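Local coordinates for protein BPH (Thiobacillus denitrificans, PDB 5OVS) that probably hydrolyses peptide bonds as a beta-proteobacterial proteasome homologue, assembled from fourteen copies into a double ring enclosing an inner cavity, at residues D110-G121 with E130-G138; I12-T20 with A33-V41. All coordinates share one frame; numbering follows the deposited sequence.

Contact 1: D110-G121 with E130-G138; sequences DVLIANPRGIFG and EFSKFYAYG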
loop_
_atom_site.group_PDB
_atom_site.type_symbol
_atom_site.label_atom_id
_atom_site.label_comp_id
_atom_site.label_asym_id
_atom_site.label_seq_id
_atom_site.Cartn_x
_atom_site.Cartn_y
_atom_site.Cartn_z
ATOM N N ASP K 110 26.495 -18.198 -0.203
ATOM C CA ASP K 110 27.793 -17.834 0.306
ATOM C C ASP K 110 28.609 -19.121 0.271
ATOM O O ASP K 110 28.077 -20.192 0.549
ATOM C CB ASP K 110 27.660 -17.311 1.728
ATOM C CG ASP K 110 26.771 -16.077 1.818
ATOM O OD1 ASP K 110 26.974 -15.123 1.044
ATOM O OD2 ASP K 110 25.877 -16.043 2.682
ATOM N N VAL K 111 29.880 -19.051 -0.105
ATOM C CA VAL K 111 30.706 -20.264 -0.069
ATOM C C VAL K 111 32.064 -20.056 0.566
ATOM O O VAL K 111 32.582 -18.943 0.599
ATOM C CB VAL K 111 30.902 -20.897 -1.466
ATOM C CG1 VAL K 111 29.565 -21.055 -2.156
ATOM C CG2 VAL K 111 31.884 -20.078 -2.293
ATOM N N LEU K 112 32.606 -21.144 1.102
ATOM C CA LEU K 112 33.991 -21.183 1.535
ATOM C C LEU K 112 34.741 -22.147 0.591
ATOM O O LEU K 112 34.191 -23.159 0.167
ATOM C CB LEU K 112 34.073 -21.624 2.985
ATOM C CG LEU K 112 33.267 -20.738 3.953
ATOM C CD1 LEU K 112 33.247 -21.357 5.334
ATOM C CD2 LEU K 112 33.849 -19.339 4.012
ATOM N N ILE K 113 35.971 -21.791 0.239
ATOM C CA ILE K 113 36.803 -22.558 -0.693
ATOM C C ILE K 113 38.144 -22.849 -0.037
ATOM O O ILE K 113 38.920 -21.933 0.220
ATOM C CB ILE K 113 37.061 -21.768 -1.972
ATOM C CG1 ILE K 113 35.740 -21.505 -2.680
ATOM C CG2 ILE K 113 38.039 -22.529 -2.894
ATOM C CD1 ILE K 113 35.831 -20.430 -3.728
ATOM N N ALA K 114 38.398 -24.123 0.239
ATOM C CA ALA K 114 39.650 -24.561 0.827
ATOM C C ALA K 114 40.502 -25.231 -0.245
ATOM O O ALA K 114 40.047 -26.122 -0.938
ATOM C CB ALA K 114 39.380 -25.538 1.951
ATOM N N ASN K 115 41.743 -24.791 -0.388
ATOM C CA ASN K 115 42.729 -25.557 -1.161
ATOM C C ASN K 115 44.143 -25.324 -0.636
ATOM O O ASN K 115 44.370 -24.387 0.133
ATOM C CB ASN K 115 42.606 -25.263 -2.662
ATOM C CG ASN K 115 43.026 -23.853 -3.029
ATOM O OD1 ASN K 115 44.195 -23.484 -2.922
ATOM N ND2 ASN K 115 42.073 -23.072 -3.511
ATOM N N PRO K 116 45.103 -26.176 -1.042
ATOM C CA PRO K 116 46.441 -26.024 -0.495
ATOM C C PRO K 116 46.997 -24.594 -0.515
ATOM O O PRO K 116 47.799 -24.246 0.356
ATOM C CB PRO K 116 47.281 -26.961 -1.375
ATOM C CG PRO K 116 46.335 -28.052 -1.734
ATOM C CD PRO K 116 45.001 -27.368 -1.906
ATOM N N ARG K 117 46.580 -23.763 -1.467
ATOM C CA ARG K 117 47.155 -22.426 -1.566
ATOM C C ARG K 117 46.442 -21.340 -0.747
ATOM O O ARG K 117 46.824 -20.183 -0.810
ATOM C CB ARG K 117 47.350 -22.046 -3.039
ATOM C CG ARG K 117 48.466 -22.890 -3.667
ATOM C CD ARG K 117 48.362 -23.151 -5.164
ATOM N NE ARG K 117 47.075 -23.681 -5.639
ATOM C CZ ARG K 117 46.613 -24.914 -5.426
ATOM N NH1 ARG K 117 47.297 -25.792 -4.699
ATOM N NH2 ARG K 117 45.436 -25.261 -5.934
ATOM N N GLY K 118 45.427 -21.708 0.030
ATOM C CA GLY K 118 44.820 -20.765 0.974
ATOM C C GLY K 118 43.373 -21.079 1.282
ATOM O O GLY K 118 42.792 -21.991 0.707
ATOM N N ILE K 119 42.786 -20.304 2.189
ATOM C CA ILE K 119 41.364 -20.404 2.468
ATOM C C ILE K 119 40.644 -19.119 2.065
ATOM O O ILE K 119 41.108 -18.012 2.329
ATOM C CB ILE K 119 41.102 -20.758 3.930
ATOM C CG1 ILE K 119 41.769 -19.760 4.885
ATOM C CG2 ILE K 119 41.607 -22.164 4.214
ATOM C CD1 ILE K 119 41.143 -19.765 6.265
ATOM N N PHE K 120 39.506 -19.279 1.406
ATOM C CA PHE K 120 38.813 -18.170 0.790
ATOM C C PHE K 120 37.313 -18.271 1.024
ATOM O O PHE K 120 36.793 -19.305 1.435
ATOM C CB PHE K 120 39.047 -18.190 -0.723
ATOM C CG PHE K 120 40.505 -18.179 -1.138
ATOM C CD1 PHE K 120 41.183 -16.985 -1.303
ATOM C CD2 PHE K 120 41.175 -19.355 -1.399
ATOM C CE1 PHE K 120 42.508 -16.972 -1.700
ATOM C CE2 PHE K 120 42.495 -19.346 -1.801
ATOM C CZ PHE K 120 43.162 -18.155 -1.955
ATOM N N GLY K 121 36.621 -17.181 0.745
ATOM C CA GLY K 121 35.169 -17.184 0.749
ATOM C C GLY K 121 34.648 -16.273 -0.327
ATOM O O GLY K 121 35.309 -15.319 -0.710
ATOM N N GLU K 130 40.210 -13.599 1.057
ATOM C CA GLU K 130 41.141 -14.606 1.570
ATOM C C GLU K 130 41.183 -14.437 3.061
ATOM O O GLU K 130 41.298 -13.313 3.548
ATOM C CB GLU K 130 42.558 -14.461 1.006
ATOM C CG GLU K 130 43.482 -15.558 1.511
ATOM C CD GLU K 130 44.851 -15.574 0.866
ATOM O OE1 GLU K 130 45.197 -14.637 0.116
ATOM O OE2 GLU K 130 45.593 -16.536 1.126
ATOM N N PHE K 131 41.091 -15.546 3.787
ATOM C CA PHE K 131 41.057 -15.490 5.240
ATOM C C PHE K 131 42.401 -15.857 5.823
ATOM O O PHE K 131 43.133 -16.660 5.257
ATOM C CB PHE K 131 39.947 -16.389 5.777
ATOM C CG PHE K 131 38.589 -15.979 5.311
ATOM C CD1 PHE K 131 38.064 -14.753 5.686
ATOM C CD2 PHE K 131 37.837 -16.807 4.478
ATOM C CE1 PHE K 131 36.819 -14.352 5.241
ATOM C CE2 PHE K 131 36.582 -16.412 4.038
ATOM C CZ PHE K 131 36.074 -15.183 4.418
ATOM N N SER K 132 42.721 -15.241 6.956
ATOM C CA SER K 132 44.040 -15.388 7.568
ATOM C C SER K 132 44.048 -16.488 8.633
ATOM O O SER K 132 45.084 -17.057 8.931
ATOM C CB SER K 132 44.535 -14.036 8.126
ATOM O OG SER K 132 43.633 -13.432 9.066
ATOM N N LYS K 133 42.880 -16.810 9.181
ATOM C CA LYS K 133 42.775 -17.685 10.348
ATOM C C LYS K 133 41.595 -18.630 10.190
ATOM O O LYS K 133 41.774 -19.824 9.973
ATOM C CB LYS K 133 42.602 -16.844 11.623
ATOM C CG LYS K 133 43.790 -15.968 11.994
ATOM C CD LYS K 133 43.349 -14.917 13.002
ATOM C CE LYS K 133 44.499 -14.245 13.722
ATOM N NZ LYS K 133 45.029 -13.054 13.009
ATOM N N PHE K 134 40.388 -18.081 10.288
ATOM C CA PHE K 134 39.174 -18.847 10.097
ATOM C C PHE K 134 38.032 -17.970 9.604
ATOM O O PHE K 134 38.142 -16.749 9.609
ATOM C CB PHE K 134 38.782 -19.565 11.385
ATOM C CG PHE K 134 38.530 -18.659 12.568
ATOM C CD1 PHE K 134 37.276 -18.105 12.784
ATOM C CD2 PHE K 134 39.520 -18.428 13.505
ATOM C CE1 PHE K 134 37.023 -17.301 13.895
ATOM C CE2 PHE K 134 39.285 -17.632 14.615
ATOM C CZ PHE K 134 38.033 -17.068 14.814
ATOM N N TYR K 135 36.961 -18.600 9.130
ATOM C CA TYR K 135 35.693 -17.901 8.924
ATOM C C TYR K 135 34.566 -18.908 8.777
ATOM O O TYR K 135 34.808 -20.117 8.753
ATOM C CB TYR K 135 35.740 -16.920 7.726
ATOM C CG TYR K 135 34.786 -15.746 7.882
ATOM C CD1 TYR K 135 34.835 -14.928 9.012
ATOM C CD2 TYR K 135 33.828 -15.459 6.912
ATOM C CE1 TYR K 135 33.949 -13.877 9.176
ATOM C CE2 TYR K 135 32.939 -14.407 7.064
ATOM C CZ TYR K 135 33.006 -13.621 8.194
ATOM O OH TYR K 135 32.145 -12.568 8.338
ATOM N N ALA K 136 33.333 -18.404 8.730
ATOM C CA ALA K 136 32.127 -19.238 8.638
ATOM C C ALA K 136 31.030 -18.504 7.880
ATOM O O ALA K 136 30.955 -17.287 7.946
ATOM C CB ALA K 136 31.632 -19.595 10.031
ATOM N N TYR K 137 30.194 -19.253 7.164
ATOM C CA TYR K 137 29.018 -18.711 6.463
ATOM C C TYR K 137 27.833 -19.598 6.764
ATOM O O TYR K 137 27.976 -20.687 7.347
ATOM C CB TYR K 137 29.220 -18.682 4.944
ATOM C CG TYR K 137 29.983 -17.494 4.376
ATOM C CD1 TYR K 137 29.705 -16.189 4.783
ATOM C CD2 TYR K 137 30.968 -17.688 3.384
ATOM C CE1 TYR K 137 30.396 -15.112 4.248
ATOM C CE2 TYR K 137 31.673 -16.621 2.850
ATOM C CZ TYR K 137 31.387 -15.340 3.283
ATOM O OH TYR K 137 32.084 -14.282 2.744
ATOM N N GLY K 138 26.667 -19.124 6.346
ATOM C CA GLY K 138 25.395 -19.737 6.697
ATOM C C GLY K 138 24.741 -19.011 7.868
ATOM O O GLY K 138 25.357 -18.184 8.531
HETATM O O HOH W 1 25.850 -16.938 5.023
HETATM O O HOH W 2 44.560 -18.201 3.200
#
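The carbonyl oxygen I119 O is held by two neighbours on the adjoining strand: F131 N donates to it over 2.9 Å, nearly straight at 173°, and the E130 CA-H makes a CA-H...O contact. A water stands between the strands, accepting from I119 N and donating both to F131 O and to E130 OE2, so this water ties the three groups together. One residue on, F120 and E130 form an antiparallel non-hydrogen-bonded pair whose CA atoms are 4.3 Å apart. The extended E130 side chain crosses the F120 ring at a slant, with E130 CG 3.6 Å from F120 CE1.

Across the same strands, with I119 CG1 wedged between its own N and C (chi1 56°), the I119 CD1 methyl reaches F131 CB at 3.6 Å. The F131 ring lies with Y135 CB over one face, while its CE2 comes within 3.4 Å of G121 N. A CB on G121 would collide with that same CE2, which fits glycine at this position.

Strand 134-137 approaches from the other sheet through Y137. D110 CB sits over one face of the Y137 ring in a CH-pi contact, 3.8 Å from the centroid and 22° off the normal, while V111 O and G121 CA meet the ring edge. L112 CD2 is closely packed against Y137 CD2 at 3.4 Å. D110 OD1 has its own partner in A124 N, and W22 of a neighbouring subunit meets Y137 edge-to-face.

The direct hydrogen bond thus stays within the 118-122/128-131 hairpin, where I119 N and F131 O are joined through water; strand 134-137 of the other sheet meets segment 110-121 through apolar and aromatic packing, chiefly Y137 on D110 and L112.

Contact 2: I12-T20 with A33-V41; sequences IAIAADTLT and ANHEKIIRV
K37 and D17 reach each other at a slant. The K37 chain is fully extended beyond CG and runs past D17 O, which carries K37 NZ to D17 OD1 in a salt bridge of 2.8 Å, met on the syn side of the carboxylate, 28° out of its plane. K37 NZ also donates to L19 O at 2.7 Å. The other carboxylate oxygen, D17 OD2, takes L19 N from above the plane at 2.8 Å, an Asx turn that holds the acid and the L19 carbonyl around the same amine. At the backbone, a water donates to D17 O and accepts from K37 N. K37 NZ is further bonded to T1 OG1, and D17 OD1 to T2 N.

T18 and H35 run alongside each other in one direction, T18 CG2 3.7 Å from H35 CD2; T18 OG1 bonds to P180 O. Next along the chain from K37, I38 CG1 rests against A16 CB at 3.8 Å.

Without the long amine, an alanine here would probably leave the D17 carboxylate without its opposite charge and L19 O and T1 OG1 without the donor that brings them together.

An N-terminal threonine beside a lysine and an aspartate is characteristic of the proteasome-type Ntn-hydrolase active site, consistent with the family of this protein.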
loop_
_atom_site.group_PDB
_atom_site.type_symbol
_atom_site.label_atom_id
_atom_site.label_comp_id
_atom_site.label_asym_id
_atom_site.label_seq_id
_atom_site.Cartn_x
_atom_site.Cartn_y
_atom_site.Cartn_z
ATOM N N ILE K 12 45.104 -26.957 6.555
ATOM C CA ILE K 12 43.883 -26.261 6.181
ATOM C C ILE K 12 42.726 -27.223 6.348
ATOM O O ILE K 12 42.809 -28.369 5.924
ATOM C CB ILE K 12 43.966 -25.723 4.738
ATOM C CG1 ILE K 12 44.805 -24.443 4.710
ATOM C CG2 ILE K 12 42.586 -25.458 4.161
ATOM C CD1 ILE K 12 45.224 -23.994 3.324
ATOM N N ALA K 13 41.652 -26.759 6.991
ATOM C CA ALA K 13 40.463 -27.582 7.173
ATOM C C ALA K 13 39.201 -26.851 6.781
ATOM O O ALA K 13 39.171 -25.627 6.713
ATOM C CB ALA K 13 40.354 -28.072 8.597
ATOM N N ILE K 14 38.166 -27.632 6.499
ATOM C CA ILE K 14 36.886 -27.105 6.063
ATOM C C ILE K 14 35.801 -28.052 6.563
ATOM O O ILE K 14 35.979 -29.278 6.533
ATOM C CB ILE K 14 36.847 -26.902 4.527
ATOM C CG1 ILE K 14 35.565 -26.185 4.107
ATOM C CG2 ILE K 14 37.015 -28.219 3.771
ATOM C CD1 ILE K 14 35.562 -25.726 2.667
ATOM N N ALA K 15 34.705 -27.491 7.080
ATOM C CA ALA K 15 33.627 -28.322 7.625
ATOM C C ALA K 15 32.240 -27.800 7.284
ATOM O O ALA K 15 32.083 -26.688 6.794
ATOM C CB ALA K 15 33.784 -28.470 9.128
ATOM N N ALA K 16 31.236 -28.631 7.526
ATOM C CA ALA K 16 29.854 -28.255 7.274
ATOM C C ALA K 16 28.945 -29.151 8.077
ATOM O O ALA K 16 29.289 -30.297 8.361
ATOM C CB ALA K 16 29.510 -28.360 5.794
ATOM N N ASP K 17 27.788 -28.623 8.450
ATOM C CA ASP K 17 26.750 -29.459 9.023
ATOM C C ASP K 17 26.108 -30.246 7.866
ATOM O O ASP K 17 26.511 -30.109 6.719
ATOM C CB ASP K 17 25.733 -28.612 9.810
ATOM C CG ASP K 17 24.603 -28.124 8.958
ATOM O OD1 ASP K 17 24.794 -27.189 8.146
ATOM O OD2 ASP K 17 23.509 -28.696 9.102
ATOM N N THR K 18 25.127 -31.084 8.160
ATOM C CA THR K 18 24.538 -31.936 7.131
ATOM C C THR K 18 23.014 -31.884 7.043
ATOM O O THR K 18 22.424 -32.681 6.311
ATOM C CB THR K 18 24.948 -33.377 7.402
ATOM O OG1 THR K 18 24.756 -33.654 8.788
ATOM C CG2 THR K 18 26.405 -33.576 7.041
ATOM N N LEU K 19 22.391 -30.944 7.766
ATOM C CA LEU K 19 20.935 -30.827 7.822
ATOM C C LEU K 19 20.370 -29.986 6.675
ATOM O O LEU K 19 20.842 -28.891 6.411
ATOM C CB LEU K 19 20.517 -30.203 9.170
ATOM C CG LEU K 19 19.046 -29.959 9.444
ATOM C CD1 LEU K 19 18.346 -31.298 9.496
ATOM C CD2 LEU K 19 18.814 -29.190 10.744
ATOM N N THR K 20 19.333 -30.492 6.013
ATOM C CA THR K 20 18.544 -29.688 5.068
ATOM C C THR K 20 17.219 -29.257 5.723
ATOM O O THR K 20 16.686 -29.954 6.574
ATOM C CB THR K 20 18.211 -30.486 3.805
ATOM O OG1 THR K 20 19.410 -31.021 3.233
ATOM C CG2 THR K 20 17.502 -29.618 2.777
ATOM N N ALA K 33 20.382 -39.339 1.975
ATOM C CA ALA K 33 21.648 -39.986 1.657
ATOM C C ALA K 33 22.673 -39.001 1.150
ATOM O O ALA K 33 23.841 -39.118 1.501
ATOM C CB ALA K 33 21.444 -41.076 0.632
ATOM N N ASN K 34 22.258 -38.044 0.321
ATOM C CA ASN K 34 23.197 -37.049 -0.228
ATOM C C ASN K 34 23.176 -35.754 0.573
ATOM O O ASN K 34 22.862 -34.683 0.052
ATOM C CB ASN K 34 22.928 -36.768 -1.711
ATOM C CG ASN K 34 21.548 -36.205 -1.954
ATOM O OD1 ASN K 34 20.581 -36.651 -1.339
ATOM N ND2 ASN K 34 21.448 -35.220 -2.832
ATOM N N HIS K 35 23.563 -35.862 1.834
ATOM C CA HIS K 35 23.409 -34.772 2.798
ATOM C C HIS K 35 24.643 -33.880 2.868
ATOM O O HIS K 35 24.669 -32.918 3.647
ATOM C CB HIS K 35 23.148 -35.361 4.176
ATOM C CG HIS K 35 24.116 -36.441 4.559
ATOM N ND1 HIS K 35 23.777 -37.777 4.570
ATOM C CD2 HIS K 35 25.418 -36.384 4.921
ATOM C CE1 HIS K 35 24.819 -38.492 4.949
ATOM N NE2 HIS K 35 25.828 -37.670 5.165
ATOM N N GLU K 36 25.654 -34.196 2.063
ATOM C CA GLU K 36 26.919 -33.469 2.081
ATOM C C GLU K 36 26.740 -32.093 1.465
ATOM O O GLU K 36 26.123 -31.963 0.422
ATOM C CB GLU K 36 28.017 -34.239 1.312
ATOM C CG GLU K 36 28.725 -35.352 2.100
ATOM C CD GLU K 36 28.204 -36.773 1.872
ATOM O OE1 GLU K 36 27.091 -36.969 1.323
ATOM O OE2 GLU K 36 28.934 -37.721 2.252
ATOM N N LYS K 37 27.288 -31.069 2.119
ATOM C CA LYS K 37 27.220 -29.698 1.633
ATOM C C LYS K 37 28.561 -29.210 1.080
ATOM O O LYS K 37 28.723 -28.022 0.794
ATOM C CB LYS K 37 26.729 -28.771 2.749
ATOM C CG LYS K 37 25.378 -29.162 3.327
ATOM C CD LYS K 37 24.889 -28.117 4.324
ATOM C CE LYS K 37 23.568 -28.501 4.976
ATOM N NZ LYS K 37 23.093 -27.511 5.997
ATOM N N ILE K 38 29.511 -30.122 0.903
ATOM C CA ILE K 38 30.830 -29.770 0.394
ATOM C C ILE K 38 31.135 -30.586 -0.862
ATOM O O ILE K 38 30.969 -31.797 -0.869
ATOM C CB ILE K 38 31.936 -30.043 1.452
ATOM C CG1 ILE K 38 31.658 -29.288 2.748
ATOM C CG2 ILE K 38 33.315 -29.667 0.924
ATOM C CD1 ILE K 38 32.587 -29.662 3.880
ATOM N N ILE K 39 31.616 -29.926 -1.908
ATOM C CA ILE K 39 32.005 -30.622 -3.146
ATOM C C ILE K 39 33.467 -30.394 -3.475
ATOM O O ILE K 39 34.052 -29.383 -3.101
ATOM C CB ILE K 39 31.145 -30.196 -4.373
ATOM C CG1 ILE K 39 31.271 -28.691 -4.652
ATOM C CG2 ILE K 39 29.695 -30.593 -4.165
ATOM C CD1 ILE K 39 30.458 -28.192 -5.828
ATOM N N ARG K 40 34.056 -31.337 -4.195
ATOM C CA ARG K 40 35.428 -31.187 -4.641
ATOM C C ARG K 40 35.365 -30.497 -5.965
ATOM O O ARG K 40 34.505 -30.808 -6.762
ATOM C CB ARG K 40 36.120 -32.534 -4.806
ATOM C CG ARG K 40 35.983 -33.480 -3.618
ATOM C CD ARG K 40 37.054 -34.575 -3.609
ATOM N NE ARG K 40 37.687 -34.728 -4.922
ATOM C CZ ARG K 40 38.972 -34.493 -5.207
ATOM N NH1 ARG K 40 39.842 -34.119 -4.267
ATOM N NH2 ARG K 40 39.402 -34.658 -6.453
ATOM N N VAL K 41 36.242 -29.533 -6.184
ATOM C CA VAL K 41 36.427 -28.945 -7.505
ATOM C C VAL K 41 37.935 -28.820 -7.750
ATOM O O VAL K 41 38.593 -27.929 -7.205
ATOM C CB VAL K 41 35.741 -27.572 -7.625
ATOM C CG1 VAL K 41 35.927 -27.008 -9.021
ATOM C CG2 VAL K 41 34.263 -27.686 -7.298
HETATM O O HOH W 3 27.967 -31.394 4.917
#

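From the N terminus, strand 11-16 leads into contact 2, which closes a loop carrying the small hairpin 20-22/25-27 and sets this strand of one sheet against 38-41, an outer strand of the other sheet within this chain. The chain then runs through strand 44-48 and helices 54-64 and 74-91 before contact 1 closes the shorter 122-129 link. The two loops follow in series, neither nested nor crossed. Their centres are about 14 Å apart, yet they touch: I12 CG2 packs on I119 CG2, and I14 on A114. Contact 2, and the 134-137 part of contact 1, join the two stacked sheets of the Ntn-hydrolase sandwich. Between subunits they meet again, where N34 of a neighbouring copy bonds E130 N.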